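Transcriptional regulator, HTH_3 family (Vibrio cholerae, PDB 1Y9Q) probably binds DNA to regulate transcription, pairing a helix-turn-helix domain with a cupin domain that holds a zinc ion and D-methionine. Local coordinates at residues T30-L41 with T55-L63; T110-M118 with Q160-T168. All coordinates share one frame; numbering follows the deposited sequence.

Interaction 1: T30-L41 with T55-L63; sequences TAQLTGVSKAML and TLWKIASGL. With MED (D-methionine), chain C.
One water bridges the two segments by donating to two backbone carbonyls, 2.9 Å from T34 O and 2.7 Å from K58 O; K58 O also takes the helical N-H of G62. T34 is suited to a helix end because its two branches do different work. With chi1 at 66°, OG1 turns back on its own chain, donating to T30 O at 2.9 Å and accepting from V36 N, which closes an ST turn. T30 O also receives T34 N, and the two donors reach it from opposite faces of its plane. CG2 faces the partner helix and lies 3.5 Å from I59 O. Here the axes of 30-34 and 55-63 cross nearly at right angles (104°), and the two backbones come to 4.0 Å between T34 CA and G62 CA, which is possible because G62 is a glycine. G35 adopts positive phi, a conformation glycine takes readily, and breaks the helix. The chain then turns into helix 38-45, N-capped by S37, whose OG accepts from M40 N. These two helices form the helix-turn-helix; in this family the second is normally the DNA-recognition helix. V36 turns from the linker toward 55-63, a branched apolar side chain suited to pack beside I59, with V36 CG2 3.9 Å from I59 CG1, while L41 CD2 meets I59 CD1 at 3.9 Å as their side chains run past each other in opposite directions. K58, extended from CG onward, passes T34 O and crosses V36 CG2 with its CG and CD before NZ reaches a salt bridge with E143 of the second subunit. W57 points elsewhere: D-methionine sets its CA over one face of the indole, offset toward the rim, and its SD lies 3.3 Å from W57 NE1.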
# COMPACT_ATOMS: atom_id res chain seq x y z
N THR A 30 -10.05 4.61 -18.76
CA THR A 30 -10.27 3.74 -17.61
C THR A 30 -8.95 3.53 -16.88
O THR A 30 -8.90 3.43 -15.65
CB THR A 30 -10.86 2.38 -18.05
OG1 THR A 30 -12.10 2.61 -18.75
CG2 THR A 30 -11.13 1.50 -16.84
N ALA A 31 -7.86 3.50 -17.64
CA ALA A 31 -6.54 3.32 -17.05
C ALA A 31 -6.23 4.53 -16.16
O ALA A 31 -5.76 4.37 -15.03
CB ALA A 31 -5.50 3.20 -18.16
N GLN A 32 -6.50 5.73 -16.66
CA GLN A 32 -6.23 6.95 -15.90
C GLN A 32 -7.07 7.03 -14.62
O GLN A 32 -6.58 7.44 -13.57
CB GLN A 32 -6.51 8.19 -16.76
CG GLN A 32 -5.66 8.27 -18.01
CD GLN A 32 -4.18 8.20 -17.72
OE1 GLN A 32 -3.64 9.00 -16.96
NE2 GLN A 32 -3.50 7.22 -18.33
N LEU A 33 -8.33 6.62 -14.73
CA LEU A 33 -9.24 6.65 -13.59
C LEU A 33 -8.86 5.66 -12.49
O LEU A 33 -8.91 6.01 -11.31
CB LEU A 33 -10.67 6.34 -14.04
CG LEU A 33 -11.40 7.38 -14.89
CD1 LEU A 33 -12.71 6.79 -15.40
CD2 LEU A 33 -11.64 8.63 -14.06
N THR A 34 -8.50 4.45 -12.88
CA THR A 34 -8.18 3.38 -11.94
C THR A 34 -6.73 3.25 -11.48
O THR A 34 -6.47 2.68 -10.42
CB THR A 34 -8.54 2.01 -12.52
OG1 THR A 34 -7.69 1.74 -13.64
CG2 THR A 34 -10.00 1.97 -12.97
N GLY A 35 -5.79 3.75 -12.28
CA GLY A 35 -4.40 3.61 -11.90
C GLY A 35 -3.86 2.27 -12.35
O GLY A 35 -2.71 1.92 -12.06
N VAL A 36 -4.68 1.50 -13.05
CA VAL A 36 -4.27 0.19 -13.56
C VAL A 36 -3.88 0.43 -15.02
O VAL A 36 -4.61 1.09 -15.76
CB VAL A 36 -5.43 -0.83 -13.50
CG1 VAL A 36 -5.00 -2.16 -14.10
CG2 VAL A 36 -5.88 -1.01 -12.04
N SER A 37 -2.72 -0.09 -15.44
CA SER A 37 -2.26 0.13 -16.81
C SER A 37 -3.28 -0.30 -17.86
O SER A 37 -4.04 -1.25 -17.65
CB SER A 37 -0.94 -0.61 -17.07
OG SER A 37 -1.12 -2.02 -17.15
N LYS A 38 -3.30 0.42 -18.98
CA LYS A 38 -4.21 0.10 -20.07
C LYS A 38 -3.89 -1.31 -20.56
O LYS A 38 -4.78 -2.05 -20.99
CB LYS A 38 -4.03 1.09 -21.22
CG LYS A 38 -4.76 0.67 -22.49
CD LYS A 38 -4.49 1.63 -23.64
CE LYS A 38 -5.13 1.14 -24.94
NZ LYS A 38 -4.85 2.05 -26.08
N ALA A 39 -2.62 -1.67 -20.49
CA ALA A 39 -2.18 -2.98 -20.93
C ALA A 39 -2.85 -4.06 -20.10
O ALA A 39 -3.41 -5.02 -20.64
CB ALA A 39 -0.66 -3.09 -20.83
N MSE A 40 -2.80 -3.92 -18.78
CA MSE A 40 -3.41 -4.91 -17.90
C MSE A 40 -4.92 -4.95 -18.08
O MSE A 40 -5.51 -6.03 -18.12
CB MSE A 40 -3.08 -4.61 -16.44
CG MSE A 40 -3.59 -5.67 -15.48
SE MSE A 40 -2.91 -5.41 -13.69
CE MSE A 40 -1.01 -5.54 -14.10
N LEU A 41 -5.55 -3.78 -18.20
CA LEU A 41 -7.00 -3.72 -18.40
C LEU A 41 -7.39 -4.47 -19.68
O LEU A 41 -8.41 -5.16 -19.71
CB LEU A 41 -7.46 -2.26 -18.49
CG LEU A 41 -7.33 -1.43 -17.21
CD1 LEU A 41 -7.65 0.03 -17.50
CD2 LEU A 41 -8.27 -1.96 -16.14
N THR A 55 -6.66 -5.65 -7.18
CA THR A 55 -6.78 -4.99 -8.47
C THR A 55 -8.25 -4.71 -8.77
O THR A 55 -8.60 -3.65 -9.30
CB THR A 55 -6.16 -5.85 -9.59
OG1 THR A 55 -4.75 -5.95 -9.38
CG2 THR A 55 -6.41 -5.21 -10.95
N LEU A 56 -9.12 -5.66 -8.43
CA LEU A 56 -10.55 -5.51 -8.63
C LEU A 56 -11.06 -4.26 -7.90
O LEU A 56 -11.82 -3.48 -8.46
CB LEU A 56 -11.32 -6.72 -8.10
CG LEU A 56 -11.59 -7.88 -9.06
CD1 LEU A 56 -10.30 -8.40 -9.62
CD2 LEU A 56 -12.35 -8.98 -8.33
N TRP A 57 -10.65 -4.09 -6.65
CA TRP A 57 -11.08 -2.92 -5.89
C TRP A 57 -10.53 -1.64 -6.53
O TRP A 57 -11.20 -0.61 -6.56
CB TRP A 57 -10.63 -3.00 -4.43
CG TRP A 57 -11.54 -3.82 -3.57
CD1 TRP A 57 -11.42 -5.15 -3.28
CD2 TRP A 57 -12.74 -3.38 -2.94
NE1 TRP A 57 -12.47 -5.56 -2.50
CE2 TRP A 57 -13.30 -4.49 -2.29
CE3 TRP A 57 -13.41 -2.15 -2.87
CZ2 TRP A 57 -14.50 -4.41 -1.56
CZ3 TRP A 57 -14.59 -2.07 -2.16
CH2 TRP A 57 -15.13 -3.19 -1.51
N LYS A 58 -9.31 -1.73 -7.04
CA LYS A 58 -8.69 -0.58 -7.67
C LYS A 58 -9.52 -0.15 -8.88
O LYS A 58 -9.76 1.04 -9.09
CB LYS A 58 -7.26 -0.94 -8.07
CG LYS A 58 -6.39 0.25 -8.38
CD LYS A 58 -4.93 -0.15 -8.40
CE LYS A 58 -4.05 1.04 -8.72
NZ LYS A 58 -2.62 0.65 -8.76
N ILE A 59 -9.94 -1.12 -9.68
CA ILE A 59 -10.74 -0.85 -10.87
C ILE A 59 -12.12 -0.32 -10.50
O ILE A 59 -12.57 0.69 -11.04
CB ILE A 59 -10.88 -2.11 -11.74
CG1 ILE A 59 -9.49 -2.53 -12.26
CG2 ILE A 59 -11.83 -1.85 -12.91
CD1 ILE A 59 -9.48 -3.87 -12.99
N ALA A 60 -12.79 -1.02 -9.58
CA ALA A 60 -14.12 -0.59 -9.14
C ALA A 60 -14.07 0.84 -8.63
O ALA A 60 -14.92 1.67 -8.96
CB ALA A 60 -14.64 -1.53 -8.04
N SER A 61 -13.04 1.15 -7.84
CA SER A 61 -12.89 2.49 -7.29
C SER A 61 -12.81 3.55 -8.38
O SER A 61 -13.46 4.59 -8.30
CB SER A 61 -11.65 2.55 -6.40
OG SER A 61 -11.78 1.69 -5.28
N GLY A 62 -12.01 3.28 -9.41
CA GLY A 62 -11.86 4.23 -10.50
C GLY A 62 -13.13 4.41 -11.30
O GLY A 62 -13.41 5.50 -11.82
N LEU A 63 -13.92 3.35 -11.40
CA LEU A 63 -15.18 3.40 -12.14
C LEU A 63 -16.32 3.86 -11.26
O LEU A 63 -17.45 4.04 -11.73
CB LEU A 63 -15.51 2.01 -12.69
CG LEU A 63 -14.55 1.42 -13.72
CD1 LEU A 63 -14.90 -0.04 -13.99
CD2 LEU A 63 -14.61 2.24 -15.00
N MED C . -12.36 -3.54 1.44
CA MED C . -11.78 -4.74 0.79
C MED C . -10.31 -4.51 0.43
O MED C . -9.72 -3.45 0.67
CB MED C . -11.95 -5.96 1.73
CG MED C . -11.46 -7.33 1.30
SD MED C . -12.55 -7.82 -0.08
CE MED C . -14.11 -7.95 0.68
OXT MED C . -9.67 -5.41 -0.13
O HOH W 1 -8.35 3.22 -8.32

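Interaction 2: T110-M118 with Q160-T168; sequences TLLDHHQQM and QPHGYAAVT. With ZN (zinc ion), chain B; MED (D-methionine), chain C.
Y164 leaves its strand with CB 4.3 Å from L111 CD1, a leucine suited to the apolar interior. Farther out, ring atom CD1 lies 3.6 Å from Q117 O, and CE1 comes 3.4 Å from the carboxylate atom O of D-methionine, which sits at the ring's edge. At the tip, OH binds zinc at 2.2 Å, with the metal in the ring plane. The metal is six-coordinate: H162 NE2, H122, E128 and the N and O of D-methionine complete the set. H162 ND1 donates to Q160 O, fixing the imidazole's rotation with NE2 turned to the metal. This is the cupin fold: the loop after L111 carries the chain from one sheet to the other, where strand 116-119 runs antiparallel along strand 162-166. Q117 and Y164 are a hydrogen-bonded pair, joined by Q117 N to Y164 O (2.6 Å) and Y164 N to Q117 O. Beyond them A166 N donates to H115 O. The bent Q117 side chain (chi2 69°) brings OE1 to H115 NE2, 2.8 Å away in the imidazole plane. On the other face of the sheet, SE of selenomethionine M118 packs 4.0 Å from CA of G163, which has no CB in the way.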
# COMPACT_ATOMS: atom_id res chain seq x y z
N THR A 110 -12.03 -14.28 5.75
CA THR A 110 -11.18 -15.21 6.48
C THR A 110 -9.76 -15.12 5.95
O THR A 110 -9.50 -15.39 4.77
CB THR A 110 -11.66 -16.67 6.34
OG1 THR A 110 -12.98 -16.79 6.86
CG2 THR A 110 -10.73 -17.61 7.11
N LEU A 111 -8.84 -14.72 6.82
CA LEU A 111 -7.43 -14.60 6.46
C LEU A 111 -6.70 -15.83 6.98
O LEU A 111 -6.91 -16.24 8.13
CB LEU A 111 -6.84 -13.33 7.08
CG LEU A 111 -7.36 -12.00 6.54
CD1 LEU A 111 -6.77 -10.85 7.34
CD2 LEU A 111 -6.99 -11.87 5.08
N LEU A 112 -5.84 -16.40 6.15
CA LEU A 112 -5.09 -17.60 6.54
C LEU A 112 -3.59 -17.42 6.41
O LEU A 112 -3.11 -16.49 5.75
CB LEU A 112 -5.52 -18.79 5.68
CG LEU A 112 -7.00 -19.17 5.70
CD1 LEU A 112 -7.25 -20.26 4.67
CD2 LEU A 112 -7.41 -19.62 7.09
N ASP A 113 -2.85 -18.31 7.06
CA ASP A 113 -1.39 -18.29 7.03
C ASP A 113 -0.87 -16.87 7.24
O ASP A 113 -0.02 -16.39 6.49
CB ASP A 113 -0.91 -18.84 5.68
CG ASP A 113 0.53 -19.29 5.72
OD1 ASP A 113 0.86 -20.16 6.57
OD2 ASP A 113 1.34 -18.80 4.91
N HIS A 114 -1.38 -16.21 8.28
CA HIS A 114 -1.01 -14.84 8.63
C HIS A 114 -0.85 -13.93 7.41
O HIS A 114 0.03 -13.08 7.36
CB HIS A 114 0.26 -14.82 9.51
CG HIS A 114 1.49 -15.36 8.86
ND1 HIS A 114 2.19 -14.67 7.89
CD2 HIS A 114 2.17 -16.51 9.07
CE1 HIS A 114 3.26 -15.37 7.54
NE2 HIS A 114 3.27 -16.49 8.24
N HIS A 115 -1.72 -14.13 6.43
CA HIS A 115 -1.70 -13.33 5.21
C HIS A 115 -1.87 -11.84 5.50
O HIS A 115 -2.59 -11.45 6.43
CB HIS A 115 -2.82 -13.79 4.27
CG HIS A 115 -2.93 -12.96 3.02
ND1 HIS A 115 -2.00 -13.00 2.01
CD2 HIS A 115 -3.86 -12.05 2.65
CE1 HIS A 115 -2.35 -12.14 1.06
NE2 HIS A 115 -3.47 -11.55 1.43
N GLN A 116 -1.21 -11.01 4.70
CA GLN A 116 -1.31 -9.57 4.83
C GLN A 116 -1.86 -9.04 3.51
O GLN A 116 -1.34 -9.36 2.44
CB GLN A 116 0.05 -8.94 5.12
CG GLN A 116 -0.05 -7.45 5.43
CD GLN A 116 1.27 -6.85 5.87
OE1 GLN A 116 1.95 -7.39 6.75
NE2 GLN A 116 1.63 -5.72 5.28
N GLN A 117 -2.92 -8.25 3.60
CA GLN A 117 -3.58 -7.70 2.42
C GLN A 117 -3.53 -6.18 2.38
O GLN A 117 -4.19 -5.52 3.18
CB GLN A 117 -5.05 -8.16 2.42
CG GLN A 117 -5.88 -7.76 1.22
CD GLN A 117 -5.45 -8.47 -0.04
OE1 GLN A 117 -4.91 -9.58 0.00
NE2 GLN A 117 -5.71 -7.84 -1.18
N MSE A 118 -2.73 -5.61 1.48
CA MSE A 118 -2.66 -4.16 1.35
C MSE A 118 -3.61 -3.75 0.23
O MSE A 118 -3.74 -4.46 -0.77
CB MSE A 118 -1.25 -3.69 1.02
CG MSE A 118 -0.22 -4.03 2.10
SE MSE A 118 -0.78 -3.46 3.85
CE MSE A 118 -0.73 -1.55 3.55
N GLN A 160 -7.93 5.85 1.26
CA GLN A 160 -6.51 6.07 1.56
C GLN A 160 -5.86 4.70 1.56
O GLN A 160 -6.56 3.68 1.65
CB GLN A 160 -6.34 6.69 2.95
CG GLN A 160 -6.80 5.79 4.09
CD GLN A 160 -6.46 6.37 5.45
OE1 GLN A 160 -5.30 6.65 5.74
NE2 GLN A 160 -7.48 6.54 6.30
N PRO A 161 -4.53 4.64 1.45
CA PRO A 161 -3.88 3.33 1.47
C PRO A 161 -4.25 2.66 2.78
O PRO A 161 -4.18 3.29 3.84
CB PRO A 161 -2.39 3.68 1.40
CG PRO A 161 -2.39 4.95 0.59
CD PRO A 161 -3.54 5.71 1.21
N HIS A 162 -4.67 1.41 2.71
CA HIS A 162 -5.04 0.68 3.92
C HIS A 162 -4.70 -0.79 3.75
O HIS A 162 -4.19 -1.19 2.71
CB HIS A 162 -6.53 0.86 4.26
CG HIS A 162 -7.49 0.37 3.21
ND1 HIS A 162 -7.68 1.03 2.01
CD2 HIS A 162 -8.34 -0.68 3.21
CE1 HIS A 162 -8.61 0.40 1.31
NE2 HIS A 162 -9.03 -0.64 2.02
N GLY A 163 -4.98 -1.58 4.77
CA GLY A 163 -4.67 -3.00 4.66
C GLY A 163 -5.18 -3.80 5.84
O GLY A 163 -5.63 -3.25 6.83
N TYR A 164 -5.09 -5.12 5.70
CA TYR A 164 -5.55 -6.04 6.74
C TYR A 164 -4.52 -7.15 6.88
O TYR A 164 -3.95 -7.59 5.89
CB TYR A 164 -6.88 -6.67 6.35
CG TYR A 164 -7.80 -5.73 5.61
CD1 TYR A 164 -7.60 -5.44 4.26
CD2 TYR A 164 -8.86 -5.11 6.27
CE1 TYR A 164 -8.44 -4.56 3.59
CE2 TYR A 164 -9.70 -4.23 5.61
CZ TYR A 164 -9.48 -3.95 4.27
OH TYR A 164 -10.30 -3.07 3.62
N ALA A 165 -4.28 -7.59 8.11
CA ALA A 165 -3.32 -8.66 8.34
C ALA A 165 -3.72 -9.54 9.52
O ALA A 165 -4.14 -9.05 10.56
CB ALA A 165 -1.94 -8.07 8.58
N ALA A 166 -3.60 -10.84 9.32
CA ALA A 166 -3.91 -11.79 10.38
C ALA A 166 -2.63 -11.92 11.20
O ALA A 166 -1.56 -12.18 10.64
CB ALA A 166 -4.29 -13.13 9.78
N VAL A 167 -2.72 -11.71 12.51
CA VAL A 167 -1.55 -11.83 13.36
C VAL A 167 -1.45 -13.28 13.81
O VAL A 167 -0.35 -13.85 13.88
CB VAL A 167 -1.63 -10.89 14.58
CG1 VAL A 167 -0.31 -10.89 15.32
CG2 VAL A 167 -1.97 -9.48 14.11
N THR A 168 -2.59 -13.88 14.13
CA THR A 168 -2.62 -15.29 14.48
C THR A 168 -2.67 -15.92 13.09
O THR A 168 -3.00 -15.23 12.12
CB THR A 168 -3.89 -15.66 15.27
OG1 THR A 168 -5.04 -15.05 14.66
CG2 THR A 168 -3.77 -15.19 16.71
ZN ZN B . -10.77 -2.01 1.74
N MED C . -12.36 -3.54 1.44
CA MED C . -11.78 -4.74 0.79
C MED C . -10.31 -4.51 0.43
O MED C . -9.72 -3.45 0.67
CB MED C . -11.95 -5.96 1.73
CG MED C . -11.46 -7.33 1.30
SD MED C . -12.55 -7.82 -0.08
CE MED C . -14.11 -7.95 0.68
OXT MED C . -9.67 -5.41 -0.13

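In the fold
Interaction 1 belongs to the helix-turn-helix part and interaction 2 to the cupin part, one following the other along the chain. Their centres lie 22 Å apart and their nearest atoms about 6 Å apart, without touching. D-methionine spans them: W57 of 55-63 contributes an indole face to the pocket, whereas H162 and Y164 of 160-168 hold the zinc that the ligand chelates, and S119 adds a hydrogen bond. The K58 side chain stays about 10 Å from the zinc. Both contacts also reach the second subunit, 110-118 through H114, Q116 and M118 against their own counterparts. A ligand shared by both domains is consistent with a link between metal-pocket occupancy and DNA-binding-domain placement.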